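Local coordinates for protein aldo-keto reductase family 1, member B4 (Aldose reductase) (Schistosoma japonicum, PDB 4HBK) that probably reduces aldehydes such as aldose sugars to alcohols with NADPH, as an aldose reductase of the aldo-keto reductase family, at residues N114-P119 with L149-D154; G162-D167 with L330-H335; P223-V228 with L282-I287; L38-G43 with G235-A240; G62-K67 with K291-K296. All coordinates share one frame; numbering follows the deposited sequence.

Contact 1 (N114-P119 with L149-D154); sequences NTFFRP and LKHGGD
H151 reaches across to the backbone of T115 and the ring of F116. Its CG lies anti to the backbone N (chi1 175°), which carries the imidazole in toward 114-119. From CB outward the side chain follows the T115 carbonyl: CB is 3.1 Å from T115 O and CG lies slightly farther from the same oxygen. CD2 comes to 3.0 Å from T115 O, which sits at the ring edge in the imidazole plane. CD2 also meets F116 CD1 at 3.8 Å. At the tip, NE2 lies beside F116 CD1 and CE1. The F116 and H151 rings meet obliquely, with planes at 79°. H121 stacks on the H151 ring, and Y80 meets F116 edge-to-face.

The backbones join at N114 and L149. L149 N donates a nearly straight hydrogen bond to N114 O at 3.1 Å, from well above the carbonyl plane. L149 O in turn receives the CA-H of T115, with CA at 3.5 Å. Beside this pair, N114 CB packs on L149 CD2 at 3.8 Å. T115 sends its methyl CG2 toward K150 O and D154 O, while OG1 is hydrogen-bonded to a water. That water makes a weak bond to G153 O.

Both segments are loops that follow strands of the parallel sheet, 107-112 and 138-143. N114 lies close to H144, the predicted substrate-binding residue. The contact thus joins two loops beside the probable active site of an aldo-keto reductase barrel.

Contact 2 (G162-D167 with L330-H335); sequences GQLCLD and LQMSGH
H335 holds the end of 162-167 through a hydrogen bond from its ring NE2 to D167 O, 2.9 Å long. The oxygen lies in the ring plane. NE2 sits almost on the extension of the D167 C=O bond, although the N-H is somewhat bent away from the oxygen (151°). A chi1 of -163° swings the ring away from its own backbone N and out toward D167. L166 CG meets the edge of the same ring, 3.7 Å from H335 CD2. L166 and H335 run antiparallel alongside each other.

The other half of the contact centres on L164. Its methyl CD2 touches M332 CG at 3.9 Å and Q331 CB at the same distance, with the L164 and M332 side chains crossing at a slant. Beside it a water links the backbones. It accepts from L164 N at 3.0 Å and donates to Q331 O at 2.7 Å.

The second shell fixes these groups. H335 ND1 is hydrogen-bonded to E337 N. Both ring nitrogens are thus engaged, which should restrain rotation of the ring. A type I turn from M332 to H335 is closed by H335 N bonding to M332 O. L330 O accepts from both the N and OG of S333. D167 OD2 forms a salt bridge with R118, and M332 also touches W145.

This is a surface contact between the C-terminal loop and the long loop after strand 138-143. Such loops frame the substrate pocket in aldose reductases.

Contact 3 (P223-V228 with L282-I287); sequences PNIKLV and LQRKLI
R284 reaches P223 and makes the tight part of this contact. Its NH1 and NH2 both donate to one atom, P223 O, at 3.0 Å and 2.8 Å. The oxygen lies close to the guanidinium plane. NH1 approaches in the carbonyl plane, on a lone pair, whereas NH2 is tilted 28° out of it. A turn about the CG-CD bond (chi3 51°) brings the guanidinium end-on to the carbonyl. I225 CD1 covers one face of the group, 3.6 Å from R284 NH2. V228 CG2 comes equally near to NH2, but from an oblique direction.

Packing is sparser beyond the arginine. V228 CG1 touches L286 CD2 at 4.0 Å, and that is the direct link between these two buried residues. K226 and K285 are exposed and lead away from the contact in different directions; K226 forms a salt bridge with E343.

P223 and N224 lead into helix 225-233, and R284 follows helix 273-283. P223, I225 and R284 also touch helix 311-319, through N318 or M314. L286 packs on V238 of strand 237-241 just before strand 287-288, which puts the contact on the outer, helical side of the barrel.

Contact 4 (L38-G43 with G235-A240); sequences LKMNNG and GLTVTA
T237 meets M40 where the N-terminal hairpin covers the parallel barrel of the aldo-keto reductase fold. Strands 38-39 and 45-46 form that hairpin, and T237 begins barrel strand 237-241. The T237 and M40 side chains meet obliquely. The methyl CG2 of T237 points to M40 CG at 3.7 Å and also lies 3.9 Å from K39 O. T237 OG1 sits between its own backbone N and carbonyl carbon (chi1 65°). This leaves CG2 for the hairpin, while OG1 turns to the start of the neighbouring strand 213-217, bonding N213 ND2 and A212 O. The barrel thus satisfies the hydroxyl, and the hairpin meets the apolar branch.

L38 comes from the strand side of the hairpin. Its CD2 approaches T237 CB at 4.4 Å, a looser fit, and the same side chain also rests on I287 of the next barrel strand.

At the other end N41 and L236 lie side by side and point the same way. N41 ND2 is 4.1 Å from L236 CD2, and its amide hydrogen bond goes to P211 O. The backbone turns sharply here. A type I turn runs from M40 to G43 and is closed by G43 N bonding to M40 O. Across from it, G235 is the C-prime residue of the Schellman motif that ends helix 225-233, and its positive phi suits glycine. One water joins the turn to this helix end: it accepts from N41 N at 2.7 Å and donates to G235 O at 2.8 Å.

Contact 5 (G62-K67 with K291-K296); sequences GAAVKK and KSVTFK
S292 meets helix 60-71 through its backbone: its carbonyl O lies 3.7 Å from A64 CB. The hydroxyl turns to its own chain instead. S292 OG accepts from T294 N at 3.1 Å, which makes an ST turn and shapes the bend leading into helix 295-302.

V293 comes next and brings the backbones closest together. Its CA is 4.0 Å from A64 CB, and its methyl CG1 is 4.2 Å from the same atom. The small A64 side chain lets the loop lie close against the helix.

T294 occupies the N-cap position, and F295 opens the helix. The F295 ring carries most of the contact. K67 folds over one face of it, and the two side chains cross at about a right angle. Bends at chi2 and chi3 (66° and 52°) curl the lysine over the ring. CE sits 3.8 Å from the ring centroid, a CH-pi contact over the face. NZ is farther, 4.6 Å from the centroid, and makes an off-centre cation-pi interaction. At the outer rim of the ring, F295 CE1 meets A63 CB at 4.1 Å.

Helix 60-71 follows the first strand of the sheet, 51-52. Segment 291-296 follows the last, 287-288, and leads into helix 295-302, where I298 also touches A64. The contact therefore packs the helical layer together where the barrel closes.

The five contacts surround one eight-stranded parallel barrel. Contacts 1 and 2 form one cluster, 13 Å apart between centres. They meet through the R118 to D167 salt bridge, a probable K150 to C165 backbone bond and N114 against M332. This cluster joins loops near the predicted substrate site. Contacts 3 and 4 form a second, 12 Å apart, with I287 probably bonded to V238 and A240 between adjacent strands. The centre of contact 5 lies about 25 Å from that of contact 3, where the elements following the first and last strands meet. Along the chain contact 1 precedes 2, contact 3 lies within the spans of 2 and 5, and contacts 3 and 4 alternate.

Contact 1 (N114-P119 with L149-D154)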
# COMPACT_ATOMS: atom_id res chain seq x y z
N ASN A 114 -11.39 6.16 -5.90
CA ASN A 114 -12.06 7.44 -5.58
C ASN A 114 -13.47 7.63 -6.16
O ASN A 114 -14.29 8.37 -5.61
CB ASN A 114 -11.18 8.64 -6.00
CG ASN A 114 -9.73 8.57 -5.44
OD1 ASN A 114 -9.22 7.51 -5.09
ND2 ASN A 114 -9.07 9.73 -5.39
N THR A 115 -13.76 6.99 -7.30
CA THR A 115 -15.04 7.18 -7.97
C THR A 115 -16.17 6.33 -7.34
O THR A 115 -17.33 6.44 -7.75
CB THR A 115 -14.95 6.84 -9.46
OG1 THR A 115 -14.43 5.52 -9.61
CG2 THR A 115 -14.04 7.84 -10.21
N PHE A 116 -15.82 5.52 -6.35
CA PHE A 116 -16.78 4.62 -5.71
C PHE A 116 -16.92 4.88 -4.21
O PHE A 116 -17.35 4.00 -3.47
CB PHE A 116 -16.38 3.16 -5.94
CG PHE A 116 -16.19 2.79 -7.39
CD1 PHE A 116 -17.28 2.46 -8.18
CD2 PHE A 116 -14.93 2.78 -7.95
CE1 PHE A 116 -17.10 2.13 -9.53
CE2 PHE A 116 -14.74 2.45 -9.29
CZ PHE A 116 -15.83 2.12 -10.08
N PHE A 117 -16.56 6.09 -3.76
CA PHE A 117 -16.60 6.43 -2.33
C PHE A 117 -18.01 6.69 -1.79
O PHE A 117 -18.25 6.56 -0.59
CB PHE A 117 -15.70 7.64 -2.03
CG PHE A 117 -14.22 7.35 -2.11
CD1 PHE A 117 -13.75 6.06 -2.32
CD2 PHE A 117 -13.29 8.38 -1.95
CE1 PHE A 117 -12.38 5.80 -2.40
CE2 PHE A 117 -11.93 8.12 -2.03
CZ PHE A 117 -11.47 6.83 -2.25
N ARG A 118 -18.95 7.06 -2.65
CA ARG A 118 -20.32 7.21 -2.18
C ARG A 118 -20.82 5.87 -1.66
O ARG A 118 -20.57 4.83 -2.27
CB ARG A 118 -21.24 7.81 -3.24
CG ARG A 118 -20.99 9.29 -3.43
CD ARG A 118 -22.17 10.01 -4.04
NE ARG A 118 -21.92 11.44 -4.14
CZ ARG A 118 -22.70 12.38 -3.60
NH1 ARG A 118 -23.79 12.02 -2.93
NH2 ARG A 118 -22.38 13.66 -3.75
N PRO A 119 -21.52 5.90 -0.52
CA PRO A 119 -21.89 4.68 0.20
C PRO A 119 -22.55 3.64 -0.70
O PRO A 119 -22.25 2.46 -0.57
CB PRO A 119 -22.88 5.19 1.26
CG PRO A 119 -22.46 6.61 1.50
CD PRO A 119 -22.01 7.11 0.16
N LEU A 149 -13.99 11.37 -6.19
CA LEU A 149 -14.12 11.84 -7.57
C LEU A 149 -15.50 11.44 -8.06
O LEU A 149 -16.10 10.47 -7.56
CB LEU A 149 -13.05 11.18 -8.43
CG LEU A 149 -11.75 11.95 -8.70
CD1 LEU A 149 -11.37 12.90 -7.60
CD2 LEU A 149 -10.61 10.97 -8.98
N LYS A 150 -16.02 12.18 -9.04
CA LYS A 150 -17.36 11.93 -9.56
C LYS A 150 -17.53 10.49 -10.05
O LYS A 150 -16.70 9.98 -10.80
CB LYS A 150 -17.72 12.92 -10.67
CG LYS A 150 -19.14 12.77 -11.21
CD LYS A 150 -19.42 13.77 -12.34
CE LYS A 150 -18.80 13.32 -13.67
NZ LYS A 150 -19.61 12.26 -14.35
N HIS A 151 -18.60 9.84 -9.62
CA HIS A 151 -18.87 8.47 -10.04
C HIS A 151 -19.54 8.41 -11.41
O HIS A 151 -20.25 9.33 -11.80
CB HIS A 151 -19.80 7.79 -9.03
CG HIS A 151 -20.21 6.41 -9.44
ND1 HIS A 151 -21.28 6.18 -10.29
CD2 HIS A 151 -19.70 5.20 -9.14
CE1 HIS A 151 -21.41 4.87 -10.48
NE2 HIS A 151 -20.46 4.26 -9.79
N GLY A 152 -19.30 7.32 -12.13
CA GLY A 152 -20.12 7.00 -13.29
C GLY A 152 -19.48 7.25 -14.64
O GLY A 152 -20.16 7.58 -15.61
N GLY A 153 -18.17 7.08 -14.70
CA GLY A 153 -17.47 7.31 -15.94
C GLY A 153 -16.06 6.77 -15.88
O GLY A 153 -15.84 5.62 -15.50
N ASP A 154 -15.11 7.62 -16.25
CA ASP A 154 -13.72 7.22 -16.26
C ASP A 154 -13.11 7.27 -14.85
O ASP A 154 -13.67 7.90 -13.94
CB ASP A 154 -12.95 8.10 -17.24
CG ASP A 154 -13.57 8.08 -18.63
OD1 ASP A 154 -14.22 7.07 -18.98
OD2 ASP A 154 -13.43 9.08 -19.36
O HOH W 1 -15.45 4.85 -12.18

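Contact 2 (G162-D167 with L330-H335)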
# COMPACT_ATOMS: atom_id res chain seq x y z
N GLY A 162 -9.47 20.23 -18.54
CA GLY A 162 -8.52 19.27 -17.98
C GLY A 162 -8.57 19.15 -16.46
O GLY A 162 -7.70 18.52 -15.86
N GLN A 163 -9.59 19.75 -15.83
CA GLN A 163 -9.76 19.68 -14.39
C GLN A 163 -10.44 18.38 -14.00
O GLN A 163 -11.33 17.91 -14.71
CB GLN A 163 -10.62 20.84 -13.88
CG GLN A 163 -10.13 22.21 -14.26
CD GLN A 163 -9.10 22.73 -13.29
OE1 GLN A 163 -7.89 22.53 -13.48
NE2 GLN A 163 -9.56 23.41 -12.25
N LEU A 164 -10.05 17.83 -12.86
CA LEU A 164 -10.69 16.64 -12.32
C LEU A 164 -12.11 16.98 -11.84
O LEU A 164 -12.36 18.08 -11.35
CB LEU A 164 -9.84 16.10 -11.16
CG LEU A 164 -9.21 14.70 -11.29
CD1 LEU A 164 -8.84 14.38 -12.70
CD2 LEU A 164 -8.00 14.54 -10.35
N CYS A 165 -13.05 16.06 -12.03
CA CYS A 165 -14.41 16.26 -11.54
C CYS A 165 -14.50 15.73 -10.11
O CYS A 165 -14.63 14.53 -9.89
CB CYS A 165 -15.43 15.56 -12.44
SG CYS A 165 -15.53 16.22 -14.15
N LEU A 166 -14.41 16.64 -9.14
CA LEU A 166 -14.40 16.29 -7.73
C LEU A 166 -15.79 15.89 -7.22
O LEU A 166 -16.80 16.24 -7.81
CB LEU A 166 -13.89 17.48 -6.91
CG LEU A 166 -12.37 17.68 -6.75
CD1 LEU A 166 -11.56 16.81 -7.67
CD2 LEU A 166 -11.98 19.14 -6.89
N ASP A 167 -15.82 15.14 -6.12
CA ASP A 167 -17.08 14.83 -5.45
C ASP A 167 -16.93 15.13 -3.96
O ASP A 167 -15.81 15.32 -3.47
CB ASP A 167 -17.49 13.37 -5.71
CG ASP A 167 -18.95 13.11 -5.36
OD1 ASP A 167 -19.68 14.08 -5.09
OD2 ASP A 167 -19.38 11.93 -5.36
N LEU A 330 -1.13 16.60 -7.55
CA LEU A 330 -1.56 18.00 -7.46
C LEU A 330 -2.92 18.28 -8.08
O LEU A 330 -3.55 19.26 -7.73
CB LEU A 330 -0.53 18.91 -8.12
CG LEU A 330 0.81 19.01 -7.42
CD1 LEU A 330 1.78 19.84 -8.26
CD2 LEU A 330 0.66 19.60 -6.03
N GLN A 331 -3.35 17.45 -9.01
CA GLN A 331 -4.65 17.68 -9.64
C GLN A 331 -5.81 17.56 -8.65
O GLN A 331 -6.93 17.95 -8.97
CB GLN A 331 -4.82 16.71 -10.82
CG GLN A 331 -4.21 17.22 -12.13
CD GLN A 331 -5.20 18.04 -12.95
OE1 GLN A 331 -6.10 17.48 -13.62
NE2 GLN A 331 -5.07 19.36 -12.89
N MET A 332 -5.53 17.05 -7.45
CA MET A 332 -6.56 16.95 -6.40
C MET A 332 -6.38 18.03 -5.33
O MET A 332 -7.07 18.02 -4.33
CB MET A 332 -6.53 15.56 -5.72
CG MET A 332 -6.93 14.42 -6.65
SD MET A 332 -6.88 12.79 -5.86
CE MET A 332 -5.38 12.91 -4.92
N SER A 333 -5.45 18.95 -5.56
CA SER A 333 -5.02 19.87 -4.52
C SER A 333 -6.07 20.90 -4.20
O SER A 333 -5.95 21.63 -3.22
CB SER A 333 -3.70 20.57 -4.91
OG SER A 333 -3.87 21.41 -6.05
N GLY A 334 -7.11 20.96 -5.01
CA GLY A 334 -8.16 21.94 -4.80
C GLY A 334 -9.24 21.44 -3.87
O GLY A 334 -10.09 22.22 -3.43
N HIS A 335 -9.21 20.15 -3.56
CA HIS A 335 -10.26 19.56 -2.75
C HIS A 335 -10.05 19.87 -1.28
O HIS A 335 -8.93 19.95 -0.80
CB HIS A 335 -10.32 18.05 -2.94
CG HIS A 335 -11.59 17.43 -2.46
ND1 HIS A 335 -11.76 17.01 -1.16
CD2 HIS A 335 -12.75 17.16 -3.10
CE1 HIS A 335 -12.97 16.49 -1.02
NE2 HIS A 335 -13.59 16.57 -2.19
O HOH W 2 -8.02 19.20 -11.14

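Contact 3 (P223-V228 with L282-I287)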
# COMPACT_ATOMS: atom_id res chain seq x y z
N PRO A 223 11.00 10.37 4.88
CA PRO A 223 10.81 9.42 5.98
C PRO A 223 9.41 9.46 6.59
O PRO A 223 9.01 8.49 7.22
CB PRO A 223 11.88 9.84 7.01
CG PRO A 223 12.85 10.72 6.24
CD PRO A 223 11.99 11.40 5.22
N ASN A 224 8.68 10.56 6.39
CA ASN A 224 7.31 10.67 6.90
C ASN A 224 7.23 10.31 8.38
O ASN A 224 6.29 9.63 8.80
CB ASN A 224 6.38 9.75 6.11
CG ASN A 224 5.06 10.41 5.76
OD1 ASN A 224 4.64 11.37 6.41
ND2 ASN A 224 4.40 9.90 4.72
N ILE A 225 8.20 10.78 9.17
CA ILE A 225 8.34 10.38 10.58
C ILE A 225 7.14 10.72 11.47
O ILE A 225 6.63 9.86 12.19
CB ILE A 225 9.61 10.99 11.24
CG1 ILE A 225 10.87 10.67 10.44
CG2 ILE A 225 9.79 10.46 12.65
CD1 ILE A 225 11.50 9.36 10.80
N LYS A 226 6.70 11.97 11.44
CA LYS A 226 5.62 12.41 12.33
C LYS A 226 4.32 11.63 12.13
O LYS A 226 3.68 11.22 13.10
CB LYS A 226 5.38 13.91 12.20
CG LYS A 226 6.49 14.75 12.80
CD LYS A 226 6.18 16.23 12.74
CE LYS A 226 7.20 17.03 13.54
NZ LYS A 226 6.80 18.45 13.72
N LEU A 227 3.94 11.43 10.87
CA LEU A 227 2.74 10.68 10.56
C LEU A 227 2.90 9.22 10.96
O LEU A 227 1.98 8.63 11.53
CB LEU A 227 2.45 10.77 9.06
CG LEU A 227 1.17 10.05 8.63
CD1 LEU A 227 0.01 10.50 9.52
CD2 LEU A 227 0.88 10.28 7.14
N VAL A 228 4.06 8.64 10.68
CA VAL A 228 4.28 7.24 11.02
C VAL A 228 4.21 7.05 12.53
O VAL A 228 3.60 6.10 13.03
CB VAL A 228 5.65 6.73 10.54
CG1 VAL A 228 5.96 5.41 11.23
CG2 VAL A 228 5.66 6.57 9.01
N LEU A 282 12.01 -1.56 7.16
CA LEU A 282 11.62 -2.69 8.01
C LEU A 282 11.99 -2.46 9.48
O LEU A 282 11.21 -2.78 10.39
CB LEU A 282 12.21 -4.00 7.48
CG LEU A 282 11.63 -4.50 6.15
CD1 LEU A 282 12.48 -5.65 5.59
CD2 LEU A 282 10.20 -4.94 6.33
N GLN A 283 13.16 -1.88 9.72
CA GLN A 283 13.60 -1.63 11.10
C GLN A 283 12.85 -0.48 11.78
O GLN A 283 12.91 -0.33 13.00
CB GLN A 283 15.13 -1.47 11.17
CG GLN A 283 15.85 -2.78 10.79
CD GLN A 283 17.35 -2.76 11.01
OE1 GLN A 283 18.08 -3.54 10.42
NE2 GLN A 283 17.82 -1.87 11.88
N ARG A 284 12.11 0.30 10.99
CA ARG A 284 11.16 1.26 11.56
C ARG A 284 9.77 0.64 11.80
O ARG A 284 8.79 1.34 12.05
CB ARG A 284 11.06 2.52 10.70
CG ARG A 284 12.33 3.37 10.68
CD ARG A 284 12.18 4.59 9.75
NE ARG A 284 10.96 5.36 10.03
CZ ARG A 284 10.37 6.16 9.15
NH1 ARG A 284 10.88 6.31 7.92
NH2 ARG A 284 9.25 6.81 9.49
N LYS A 285 9.70 -0.69 11.72
CA LYS A 285 8.48 -1.45 11.99
C LYS A 285 7.41 -1.23 10.93
O LYS A 285 6.21 -1.19 11.24
CB LYS A 285 7.95 -1.14 13.40
CG LYS A 285 9.02 -1.26 14.47
CD LYS A 285 8.53 -1.98 15.71
CE LYS A 285 7.96 -1.02 16.75
NZ LYS A 285 7.86 -1.64 18.12
N LEU A 286 7.85 -1.09 9.68
CA LEU A 286 6.95 -0.86 8.55
C LEU A 286 6.80 -2.13 7.72
O LEU A 286 7.68 -2.99 7.72
CB LEU A 286 7.51 0.25 7.64
CG LEU A 286 7.79 1.56 8.38
CD1 LEU A 286 8.56 2.54 7.52
CD2 LEU A 286 6.47 2.20 8.85
N ILE A 287 5.67 -2.25 7.04
CA ILE A 287 5.50 -3.22 5.97
C ILE A 287 6.06 -2.54 4.73
O ILE A 287 6.03 -1.32 4.64
CB ILE A 287 4.02 -3.54 5.74
CG1 ILE A 287 3.42 -4.24 6.97
CG2 ILE A 287 3.84 -4.39 4.50
CD1 ILE A 287 2.53 -3.34 7.82

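Contact 4 (L38-G43 with G235-A240)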
# COMPACT_ATOMS: atom_id res chain seq x y z
N LEU A 38 3.68 -8.62 10.97
CA LEU A 38 3.26 -7.64 11.95
C LEU A 38 1.84 -7.98 12.45
O LEU A 38 0.96 -8.37 11.67
CB LEU A 38 3.30 -6.25 11.33
CG LEU A 38 4.15 -5.21 12.05
CD1 LEU A 38 5.53 -5.74 12.39
CD2 LEU A 38 4.24 -3.96 11.21
N LYS A 39 1.63 -7.84 13.75
CA LYS A 39 0.32 -8.11 14.34
C LYS A 39 -0.52 -6.85 14.33
O LYS A 39 -0.08 -5.79 14.78
CB LYS A 39 0.50 -8.59 15.78
CG LYS A 39 -0.73 -9.24 16.40
CD LYS A 39 -0.50 -9.37 17.91
CE LYS A 39 -1.17 -10.59 18.50
NZ LYS A 39 -0.76 -10.77 19.93
N MET A 40 -1.74 -6.97 13.83
CA MET A 40 -2.57 -5.79 13.67
C MET A 40 -3.52 -5.63 14.85
O MET A 40 -3.65 -6.54 15.66
CB MET A 40 -3.33 -5.85 12.33
CG MET A 40 -2.40 -5.78 11.11
SD MET A 40 -3.30 -5.72 9.54
CE MET A 40 -4.10 -7.31 9.56
N ASN A 41 -4.18 -4.49 14.94
CA ASN A 41 -5.01 -4.25 16.12
C ASN A 41 -6.24 -5.16 16.24
O ASN A 41 -6.92 -5.16 17.26
CB ASN A 41 -5.40 -2.77 16.23
CG ASN A 41 -6.11 -2.26 14.99
OD1 ASN A 41 -6.53 -3.03 14.12
ND2 ASN A 41 -6.25 -0.95 14.91
N ASN A 42 -6.52 -5.95 15.20
CA ASN A 42 -7.65 -6.88 15.26
C ASN A 42 -7.20 -8.32 15.48
O ASN A 42 -7.98 -9.25 15.33
CB ASN A 42 -8.50 -6.78 13.99
CG ASN A 42 -7.73 -7.18 12.74
OD1 ASN A 42 -6.59 -7.61 12.82
ND2 ASN A 42 -8.37 -7.05 11.58
N GLY A 43 -5.93 -8.50 15.82
CA GLY A 43 -5.42 -9.82 16.12
C GLY A 43 -4.81 -10.53 14.92
O GLY A 43 -4.04 -11.47 15.10
N GLY A 235 -2.08 2.60 17.19
CA GLY A 235 -2.21 1.17 16.99
C GLY A 235 -2.37 0.70 15.55
O GLY A 235 -2.56 -0.50 15.31
N LEU A 236 -2.29 1.62 14.59
CA LEU A 236 -2.32 1.21 13.19
C LEU A 236 -0.97 0.60 12.83
O LEU A 236 0.05 0.98 13.40
CB LEU A 236 -2.53 2.40 12.27
CG LEU A 236 -3.77 3.26 12.45
CD1 LEU A 236 -4.21 3.78 11.10
CD2 LEU A 236 -4.87 2.47 13.13
N THR A 237 -0.96 -0.32 11.87
CA THR A 237 0.30 -0.70 11.24
C THR A 237 0.45 0.21 10.03
O THR A 237 -0.54 0.76 9.53
CB THR A 237 0.31 -2.14 10.77
OG1 THR A 237 -0.67 -2.30 9.73
CG2 THR A 237 0.02 -3.10 11.93
N VAL A 238 1.68 0.36 9.55
CA VAL A 238 1.95 1.31 8.49
C VAL A 238 2.72 0.66 7.38
O VAL A 238 3.72 -0.01 7.61
CB VAL A 238 2.74 2.51 9.02
CG1 VAL A 238 2.96 3.53 7.90
CG2 VAL A 238 2.00 3.17 10.19
N THR A 239 2.26 0.87 6.15
CA THR A 239 2.90 0.29 4.99
C THR A 239 3.55 1.39 4.19
O THR A 239 2.94 2.45 3.96
CB THR A 239 1.88 -0.45 4.11
OG1 THR A 239 1.37 -1.59 4.82
CG2 THR A 239 2.52 -0.90 2.78
N ALA A 240 4.78 1.16 3.77
CA ALA A 240 5.50 2.13 2.97
C ALA A 240 5.29 1.80 1.52
O ALA A 240 5.68 0.73 1.07
CB ALA A 240 6.97 2.09 3.30
O HOH W 3 -3.29 -2.49 13.41

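Contact 5 (G62-K67 with K291-K296)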
# COMPACT_ATOMS: atom_id res chain seq x y z
N GLY A 62 1.19 -10.46 -14.34
CA GLY A 62 0.89 -11.86 -14.15
C GLY A 62 2.15 -12.64 -13.86
O GLY A 62 2.22 -13.46 -12.93
N ALA A 63 3.18 -12.38 -14.65
CA ALA A 63 4.45 -13.07 -14.50
C ALA A 63 5.15 -12.67 -13.20
O ALA A 63 5.79 -13.50 -12.54
CB ALA A 63 5.35 -12.80 -15.70
N ALA A 64 5.02 -11.39 -12.83
CA ALA A 64 5.56 -10.90 -11.57
C ALA A 64 4.92 -11.61 -10.37
O ALA A 64 5.61 -11.99 -9.43
CB ALA A 64 5.37 -9.39 -11.46
N VAL A 65 3.60 -11.81 -10.42
CA VAL A 65 2.90 -12.47 -9.31
C VAL A 65 3.45 -13.89 -9.10
O VAL A 65 3.86 -14.25 -7.99
CB VAL A 65 1.37 -12.47 -9.52
CG1 VAL A 65 0.69 -13.47 -8.61
CG2 VAL A 65 0.81 -11.06 -9.30
N LYS A 66 3.47 -14.67 -10.17
CA LYS A 66 4.04 -16.01 -10.15
C LYS A 66 5.50 -16.03 -9.67
O LYS A 66 5.87 -16.86 -8.84
CB LYS A 66 3.95 -16.62 -11.55
CG LYS A 66 4.40 -18.07 -11.68
CD LYS A 66 4.24 -18.51 -13.13
CE LYS A 66 4.36 -20.01 -13.30
NZ LYS A 66 5.75 -20.45 -13.08
N LYS A 67 6.33 -15.12 -10.18
CA LYS A 67 7.74 -15.09 -9.78
C LYS A 67 7.85 -14.76 -8.30
O LYS A 67 8.53 -15.47 -7.55
CB LYS A 67 8.52 -14.07 -10.62
CG LYS A 67 9.97 -13.86 -10.19
CD LYS A 67 10.83 -15.10 -10.41
CE LYS A 67 10.72 -15.62 -11.84
NZ LYS A 67 11.72 -16.68 -12.12
N LYS A 291 7.37 -2.14 -5.73
CA LYS A 291 6.80 -2.50 -7.03
C LYS A 291 7.89 -2.99 -7.99
O LYS A 291 8.94 -2.37 -8.13
CB LYS A 291 6.13 -1.27 -7.66
CG LYS A 291 5.08 -0.62 -6.79
CD LYS A 291 4.52 0.67 -7.41
CE LYS A 291 3.41 1.28 -6.55
NZ LYS A 291 2.06 0.92 -7.04
N SER A 292 7.64 -4.10 -8.67
CA SER A 292 8.54 -4.53 -9.73
C SER A 292 7.89 -5.56 -10.64
O SER A 292 7.05 -6.35 -10.21
CB SER A 292 9.84 -5.07 -9.15
OG SER A 292 10.75 -5.36 -10.20
N VAL A 293 8.28 -5.54 -11.90
CA VAL A 293 7.91 -6.60 -12.82
C VAL A 293 9.17 -7.24 -13.39
O VAL A 293 9.08 -8.14 -14.22
CB VAL A 293 7.01 -6.10 -13.97
CG1 VAL A 293 5.61 -5.74 -13.44
CG2 VAL A 293 7.67 -4.92 -14.71
N THR A 294 10.34 -6.79 -12.93
CA THR A 294 11.62 -7.39 -13.34
C THR A 294 12.01 -8.53 -12.38
O THR A 294 12.22 -8.29 -11.20
CB THR A 294 12.75 -6.35 -13.33
OG1 THR A 294 12.33 -5.17 -14.02
CG2 THR A 294 13.98 -6.91 -14.01
N PHE A 295 12.11 -9.75 -12.91
CA PHE A 295 12.43 -10.93 -12.10
C PHE A 295 13.60 -10.73 -11.13
O PHE A 295 13.48 -11.02 -9.94
CB PHE A 295 12.72 -12.15 -12.99
CG PHE A 295 11.53 -12.61 -13.81
CD1 PHE A 295 10.26 -12.09 -13.59
CD2 PHE A 295 11.70 -13.57 -14.80
CE1 PHE A 295 9.18 -12.52 -14.35
CE2 PHE A 295 10.63 -14.00 -15.56
CZ PHE A 295 9.37 -13.48 -15.33
N LYS A 296 14.73 -10.24 -11.63
CA LYS A 296 15.92 -10.07 -10.78
C LYS A 296 15.67 -9.10 -9.63
O LYS A 296 16.21 -9.29 -8.54
CB LYS A 296 17.12 -9.61 -11.60
CG LYS A 296 17.52 -10.58 -12.71
CD LYS A 296 18.59 -11.57 -12.26
CE LYS A 296 19.77 -11.59 -13.24
NZ LYS A 296 20.89 -12.47 -12.77